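Local structure of DegQ (Legionella fallonii, 3PV2) at residues 307-311 against 312-316. The protein is an HtrA-family chaperone protease, probably a serine peptidase of periplasmic protein quality control, that assembles into large 12-subunit particles. Residues are numbered along the deposited sequence; the frame is centred on the assembly and turned at random.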
# COMPACT_ATOMS: atom_id res chain seq x y z
N THR B 307 -45.18 -15.74 -42.72
CA THR B 307 -46.27 -14.77 -42.48
C THR B 307 -47.33 -15.22 -41.45
O THR B 307 -48.19 -14.42 -41.02
CB THR B 307 -46.96 -14.39 -43.77
OG1 THR B 307 -47.49 -15.57 -44.36
CG2 THR B 307 -45.97 -13.78 -44.71
N GLN B 308 -47.26 -16.48 -41.04
CA GLN B 308 -48.20 -17.04 -40.10
C GLN B 308 -47.69 -18.34 -39.50
O GLN B 308 -47.21 -19.26 -40.22
CB GLN B 308 -49.52 -17.40 -40.78
CG GLN B 308 -50.71 -17.28 -39.84
CD GLN B 308 -52.10 -17.53 -40.52
OE1 GLN B 308 -52.82 -18.51 -40.19
NE2 GLN B 308 -52.46 -16.66 -41.45
N ILE B 309 -47.87 -18.43 -38.20
CA ILE B 309 -47.61 -19.66 -37.43
C ILE B 309 -48.91 -20.02 -36.65
O ILE B 309 -49.39 -19.21 -35.83
CB ILE B 309 -46.46 -19.43 -36.47
CG1 ILE B 309 -45.15 -19.24 -37.26
CG2 ILE B 309 -46.32 -20.61 -35.47
CD1 ILE B 309 -43.99 -18.97 -36.41
N ASN B 310 -49.47 -21.19 -36.95
CA ASN B 310 -50.79 -21.60 -36.44
C ASN B 310 -51.83 -20.52 -36.72
O ASN B 310 -52.11 -20.25 -37.86
CB ASN B 310 -50.73 -21.97 -34.94
CG ASN B 310 -49.93 -23.25 -34.70
OD1 ASN B 310 -49.82 -24.11 -35.58
ND2 ASN B 310 -49.32 -23.37 -33.50
N ASP B 311 -52.38 -19.88 -35.70
CA ASP B 311 -53.34 -18.80 -35.93
C ASP B 311 -52.74 -17.41 -35.73
O ASP B 311 -53.47 -16.42 -35.76
CB ASP B 311 -54.58 -18.94 -35.00
CG ASP B 311 -55.37 -20.23 -35.25
OD1 ASP B 311 -55.58 -20.61 -36.42
OD2 ASP B 311 -55.76 -20.87 -34.25
N THR B 312 -51.43 -17.32 -35.52
CA THR B 312 -50.85 -16.02 -35.26
C THR B 312 -50.27 -15.44 -36.54
O THR B 312 -49.38 -16.00 -37.17
CB THR B 312 -49.76 -16.09 -34.21
OG1 THR B 312 -50.28 -16.74 -33.05
CG2 THR B 312 -49.30 -14.73 -33.81
N LYS B 313 -50.84 -14.31 -36.91
CA LYS B 313 -50.30 -13.51 -37.94
C LYS B 313 -48.87 -13.03 -37.56
O LYS B 313 -48.65 -12.50 -36.47
CB LYS B 313 -51.24 -12.36 -38.18
CG LYS B 313 -51.11 -11.75 -39.54
CD LYS B 313 -51.62 -12.68 -40.68
CE LYS B 313 -51.04 -12.16 -42.06
NZ LYS B 313 -50.59 -13.25 -43.00
N ILE B 314 -47.89 -13.26 -38.44
CA ILE B 314 -46.53 -12.84 -38.10
C ILE B 314 -46.08 -11.62 -38.91
O ILE B 314 -46.00 -11.66 -40.13
CB ILE B 314 -45.48 -14.02 -38.10
CG1 ILE B 314 -45.44 -14.66 -36.68
CG2 ILE B 314 -44.10 -13.45 -38.30
CD1 ILE B 314 -46.04 -15.82 -36.56
N THR B 315 -45.84 -10.53 -38.20
CA THR B 315 -45.41 -9.29 -38.79
C THR B 315 -44.01 -8.89 -38.33
O THR B 315 -43.45 -7.95 -38.85
CB THR B 315 -46.39 -8.11 -38.43
OG1 THR B 315 -46.41 -7.89 -37.01
CG2 THR B 315 -47.81 -8.38 -38.94
N GLN B 316 -43.44 -9.61 -37.37
CA GLN B 316 -42.12 -9.26 -36.83
C GLN B 316 -41.36 -10.50 -36.48
O GLN B 316 -41.96 -11.44 -35.96
CB GLN B 316 -42.30 -8.50 -35.52
CG GLN B 316 -43.10 -7.22 -35.61
CD GLN B 316 -42.21 -6.02 -35.47
OE1 GLN B 316 -42.48 -5.12 -34.67
NE2 GLN B 316 -41.11 -6.00 -36.22
O HOH W 1 -51.63 -19.24 -32.94
O HOH W 2 -52.89 -13.06 -35.46
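I309 and T312 pair their backbones at the end of a tight antiparallel hairpin within a PDZ domain. I309 N donates to T312 O at 3.0 Å. T312 N returns a bond to I309 O at 2.8 Å. N310 and D311 form the corners of a type II' turn, and N310 takes a positive phi of 52°. Further along, I314 N donates to T307 O at 2.8 Å; the bond is nearly straight (171°). The K313 chain, bent at chi2 (69°) and chi4, brings NZ beside T307, where it makes a weak 3.3 Å bond to the same O. T312 O also receives a CA-H...O contact from Q308 CA at 3.3 Å.

Apolar contact is made by the two isoleucines. I314 CD1 lies 3.6 Å from I309 CG1, and I309 also packs on V320, T323 and I324 of helix 318-325.

Two waters bind the turn and the short strand. One links D311 N to T312 OG1; the other accepts from K313 N at 2.8 Å. N310 OD1 instead accepts from K334 N of strand 332-339.

Backbone bonds thus tie T312 and I314 to I309 and T307, the two isoleucines pack together, I309 also against helix 318-325, and solvent bonds to K313 N.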